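Local coordinates for protein molybdopterin adenylyltransferase (PDB 4LHB) that catalyses the ATP-dependent adenylylation of molybdopterin, releasing diphosphate, as a step in the biosynthesis of the molybdenum cofactor, at residues Ser51-Leu62 and Val163-Lys174. Residues are numbered along the deposited sequence; the frame is centred on the assembly and turned at random.
Sequences SGPLIIEELSKL and VNAVKTGLEIIK
Leu-170 enters a hole formed by Leu-54, Ile-55, Glu-58 and Leu-59, a worked example of knobs-into-holes packing between near-parallel helices, whose axes here approach to 9.9 Å at a crossing angle of -20°. Its two methyls divide the work: CD1 lies 3.9 Å from CG of Leu-54 and also meets the aliphatic part of Glu-58, while CD2 reaches CD1 of Leu-59 at 3.6 Å. One turn earlier, CG1 of Val-166 crosses the Ile-55 side chain at roughly a right angle, 3.6 Å from CG1 of Ile-55. On the outer side, CD2 of Leu-54 lies across the stem of Lys-167, 3.5 Å from CG of Lys-167. At the far end, kinks at chi2, chi3 and chi4 steer Lys-174 across to the other helix, its CD packing against CD2 of Leu-62. Its NZ makes a salt bridge to OE1 of Glu-58 (2.5 Å), arriving from above the carboxylate plane, 44° out of it. Lys-61 NZ completes the network with a longer salt bridge to Glu-58 OE1 (3.3 Å), from the opposite face. With an alanine here instead of Glu-58, both lysines would probably be left without their shared anion and Leu-170 CD1 without its contact to CG. Inward, Ile-55 and Leu-59 rest on strands 32-38 and 92-96, and Val-166 on the latter, making this a pair of neighbouring helices covering one face of the sheet in the alpha/beta fold of the MoaB/Mog family.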
loop_
_atom_site.group_PDB
_atom_site.type_symbol
_atom_site.label_atom_id
_atom_site.label_comp_id
_atom_site.label_asym_id
_atom_site.label_seq_id
_atom_site.Cartn_x
_atom_site.Cartn_y
_atom_site.Cartn_z
ATOM N N SER C 51 22.791 -24.117 6.859
ATOM C CA SER C 51 22.250 -22.961 7.596
ATOM C C SER C 51 21.095 -23.284 8.561
ATOM O O SER C 51 21.083 -22.807 9.701
ATOM C CB SER C 51 21.826 -21.846 6.637
ATOM O OG SER C 51 22.955 -21.286 5.991
ATOM N N GLY C 52 20.105 -24.044 8.116
ATOM C CA GLY C 52 19.063 -24.498 9.037
ATOM C C GLY C 52 19.661 -25.096 10.327
ATOM O O GLY C 52 19.385 -24.627 11.424
ATOM N N PRO C 53 20.508 -26.137 10.194
ATOM C CA PRO C 53 21.106 -26.807 11.379
ATOM C C PRO C 53 21.874 -25.889 12.301
ATOM O O PRO C 53 21.780 -26.050 13.522
ATOM C CB PRO C 53 22.045 -27.856 10.748
ATOM C CG PRO C 53 21.335 -28.199 9.476
ATOM C CD PRO C 53 20.833 -26.871 8.946
ATOM N N LEU C 54 22.620 -24.946 11.739
ATOM C CA LEU C 54 23.261 -23.941 12.570
ATOM C C LEU C 54 22.195 -23.211 13.430
ATOM O O LEU C 54 22.289 -23.211 14.658
ATOM C CB LEU C 54 24.061 -22.958 11.721
ATOM C CG LEU C 54 24.750 -21.819 12.480
ATOM C CD1 LEU C 54 25.519 -22.341 13.713
ATOM C CD2 LEU C 54 25.658 -21.050 11.506
ATOM N N ILE C 55 21.170 -22.647 12.782
ATOM C CA ILE C 55 20.061 -21.964 13.477
ATOM C C ILE C 55 19.482 -22.857 14.561
ATOM O O ILE C 55 19.209 -22.380 15.660
ATOM C CB ILE C 55 18.915 -21.480 12.515
ATOM C CG1 ILE C 55 19.409 -20.433 11.498
ATOM C CG2 ILE C 55 17.738 -20.852 13.240
ATOM C CD1 ILE C 55 18.590 -20.420 10.214
ATOM N N ILE C 56 19.290 -24.138 14.262
ATOM C CA ILE C 56 18.706 -25.057 15.236
ATOM C C ILE C 56 19.658 -25.259 16.428
ATOM O O ILE C 56 19.228 -25.348 17.556
ATOM C CB ILE C 56 18.375 -26.431 14.610
ATOM C CG1 ILE C 56 17.268 -26.300 13.567
ATOM C CG2 ILE C 56 17.919 -27.464 15.656
ATOM C CD1 ILE C 56 17.263 -27.470 12.612
ATOM N N GLU C 57 20.945 -25.337 16.158
ATOM C CA GLU C 57 21.924 -25.532 17.203
ATOM C C GLU C 57 21.889 -24.338 18.115
ATOM O O GLU C 57 21.682 -24.487 19.312
ATOM C CB GLU C 57 23.317 -25.676 16.609
ATOM C CG GLU C 57 24.349 -26.338 17.505
ATOM C CD GLU C 57 25.690 -26.492 16.794
ATOM O OE1 GLU C 57 26.232 -27.619 16.757
ATOM O OE2 GLU C 57 26.197 -25.487 16.238
ATOM N N GLU C 58 22.055 -23.148 17.536
ATOM C CA GLU C 58 22.183 -21.933 18.314
ATOM C C GLU C 58 20.964 -21.586 19.125
ATOM O O GLU C 58 21.072 -21.148 20.283
ATOM C CB GLU C 58 22.513 -20.781 17.417
ATOM C CG GLU C 58 23.922 -20.886 16.868
ATOM C CD GLU C 58 25.004 -20.527 17.881
ATOM O OE1 GLU C 58 24.705 -19.983 18.971
ATOM O OE2 GLU C 58 26.173 -20.772 17.555
ATOM N N LEU C 59 19.802 -21.789 18.534
ATOM C CA LEU C 59 18.583 -21.352 19.175
ATOM C C LEU C 59 18.137 -22.388 20.133
ATOM O O LEU C 59 17.400 -22.072 21.064
ATOM C CB LEU C 59 17.461 -21.052 18.156
ATOM C CG LEU C 59 17.202 -19.565 17.998
ATOM C CD1 LEU C 59 18.541 -18.845 17.935
ATOM C CD2 LEU C 59 16.349 -19.298 16.776
ATOM N N SER C 60 18.536 -23.633 19.892
ATOM C CA SER C 60 18.227 -24.715 20.836
ATOM C C SER C 60 18.843 -24.446 22.229
ATOM O O SER C 60 18.390 -24.999 23.216
ATOM C CB SER C 60 18.743 -26.067 20.325
ATOM O OG SER C 60 17.792 -26.747 19.542
ATOM N N LYS C 61 19.880 -23.618 22.292
ATOM C CA LYS C 61 20.450 -23.165 23.560
ATOM C C LYS C 61 19.544 -22.286 24.378
ATOM O O LYS C 61 19.748 -22.204 25.589
ATOM C CB LYS C 61 21.751 -22.408 23.333
ATOM C CG LYS C 61 22.826 -23.244 22.631
ATOM C CD LYS C 61 23.958 -22.360 22.093
ATOM C CE LYS C 61 25.049 -23.196 21.421
ATOM N NZ LYS C 61 26.086 -22.244 20.910
ATOM N N LEU C 62 18.551 -21.651 23.733
ATOM C CA LEU C 62 17.602 -20.688 24.350
ATOM C C LEU C 62 16.086 -21.156 24.362
ATOM O O LEU C 62 15.348 -20.931 25.340
ATOM C CB LEU C 62 17.770 -19.344 23.633
ATOM C CG LEU C 62 18.587 -18.117 24.112
ATOM C CD1 LEU C 62 19.669 -18.458 25.108
ATOM C CD2 LEU C 62 19.154 -17.269 22.966
ATOM N N VAL C 163 25.650 -19.113 5.214
ATOM C CA VAL C 163 26.033 -19.379 6.600
ATOM C C VAL C 163 26.527 -18.106 7.328
ATOM O O VAL C 163 26.134 -17.871 8.452
ATOM C CB VAL C 163 27.108 -20.490 6.667
ATOM C CG1 VAL C 163 28.029 -20.321 7.895
ATOM C CG2 VAL C 163 26.439 -21.862 6.620
ATOM N N ASN C 164 27.334 -17.271 6.681
ATOM C CA ASN C 164 27.801 -16.037 7.324
ATOM C C ASN C 164 26.688 -15.045 7.639
ATOM O O ASN C 164 26.665 -14.442 8.726
ATOM C CB ASN C 164 28.886 -15.326 6.496
ATOM C CG ASN C 164 30.252 -16.009 6.607
ATOM O OD1 ASN C 164 30.626 -16.532 7.667
ATOM N ND2 ASN C 164 30.997 -16.018 5.506
ATOM N N ALA C 165 25.784 -14.862 6.687
ATOM C CA ALA C 165 24.669 -13.989 6.877
ATOM C C ALA C 165 23.862 -14.560 8.023
ATOM O O ALA C 165 23.339 -13.801 8.875
ATOM C CB ALA C 165 23.838 -13.883 5.604
ATOM N N VAL C 166 23.763 -15.890 8.086
ATOM C CA VAL C 166 22.970 -16.479 9.153
ATOM C C VAL C 166 23.571 -16.278 10.562
ATOM O O VAL C 166 22.846 -16.030 11.543
ATOM C CB VAL C 166 22.670 -17.931 8.877
ATOM C CG1 VAL C 166 22.223 -18.607 10.154
ATOM C CG2 VAL C 166 21.595 -17.992 7.816
ATOM N N LYS C 167 24.894 -16.317 10.660
ATOM C CA LYS C 167 25.564 -16.136 11.952
ATOM C C LYS C 167 25.389 -14.710 12.441
ATOM O O LYS C 167 25.131 -14.512 13.618
ATOM C CB LYS C 167 27.048 -16.482 11.869
ATOM C CG LYS C 167 27.369 -17.965 11.787
ATOM C CD LYS C 167 28.869 -18.216 11.526
ATOM C CE LYS C 167 29.780 -17.453 12.507
ATOM N NZ LYS C 167 31.185 -17.962 12.499
ATOM N N THR C 168 25.498 -13.724 11.552
ATOM C CA THR C 168 25.259 -12.345 11.964
ATOM C C THR C 168 23.817 -12.182 12.433
ATOM O O THR C 168 23.564 -11.530 13.440
ATOM C CB THR C 168 25.540 -11.347 10.841
ATOM O OG1 THR C 168 26.639 -11.810 10.038
ATOM C CG2 THR C 168 25.903 -9.990 11.400
ATOM N N GLY C 169 22.859 -12.801 11.739
ATOM C CA GLY C 169 21.453 -12.761 12.193
ATOM C C GLY C 169 21.198 -13.420 13.551
ATOM O O GLY C 169 20.421 -12.925 14.414
ATOM N N LEU C 170 21.869 -14.545 13.737
ATOM C CA LEU C 170 21.803 -15.261 15.003
ATOM C C LEU C 170 22.370 -14.443 16.171
ATOM O O LEU C 170 21.838 -14.463 17.276
ATOM C CB LEU C 170 22.499 -16.606 14.874
ATOM C CG LEU C 170 21.663 -17.644 14.127
ATOM C CD1 LEU C 170 22.515 -18.850 13.723
ATOM C CD2 LEU C 170 20.422 -18.039 14.913
ATOM N N GLU C 171 23.423 -13.698 15.951
ATOM C CA GLU C 171 23.889 -12.853 17.026
ATOM C C GLU C 171 22.700 -11.982 17.528
ATOM O O GLU C 171 22.465 -11.828 18.737
ATOM C CB GLU C 171 25.027 -11.964 16.532
ATOM C CG GLU C 171 26.456 -12.344 16.919
ATOM C CD GLU C 171 27.371 -11.096 16.923
ATOM O OE1 GLU C 171 27.030 -10.088 17.612
ATOM O OE2 GLU C 171 28.427 -11.108 16.233
ATOM N N ILE C 172 21.925 -11.450 16.574
ATOM C CA ILE C 172 20.894 -10.454 16.890
ATOM C C ILE C 172 19.678 -11.093 17.523
ATOM O O ILE C 172 19.125 -10.577 18.497
ATOM C CB ILE C 172 20.558 -9.556 15.666
ATOM C CG1 ILE C 172 21.829 -8.859 15.166
ATOM C CG2 ILE C 172 19.535 -8.494 16.015
ATOM C CD1 ILE C 172 21.693 -8.288 13.776
ATOM N N ILE C 173 19.275 -12.235 17.004
ATOM C CA ILE C 173 18.130 -12.953 17.566
ATOM C C ILE C 173 18.409 -13.403 19.002
ATOM O O ILE C 173 17.590 -13.152 19.884
ATOM C CB ILE C 173 17.731 -14.150 16.672
ATOM C CG1 ILE C 173 17.345 -13.644 15.274
ATOM C CG2 ILE C 173 16.571 -14.957 17.268
ATOM C CD1 ILE C 173 17.562 -14.658 14.178
ATOM N N LYS C 174 19.562 -14.062 19.215
ATOM C CA LYS C 174 20.038 -14.450 20.544
ATOM C C LYS C 174 20.027 -13.247 21.493
ATOM O O LYS C 174 19.565 -13.356 22.612
ATOM C CB LYS C 174 21.453 -15.057 20.493
ATOM C CG LYS C 174 21.571 -16.390 19.734
ATOM C CD LYS C 174 22.042 -17.596 20.571
ATOM C CE LYS C 174 23.542 -17.587 20.951
ATOM N NZ LYS C 174 24.513 -17.586 19.812
#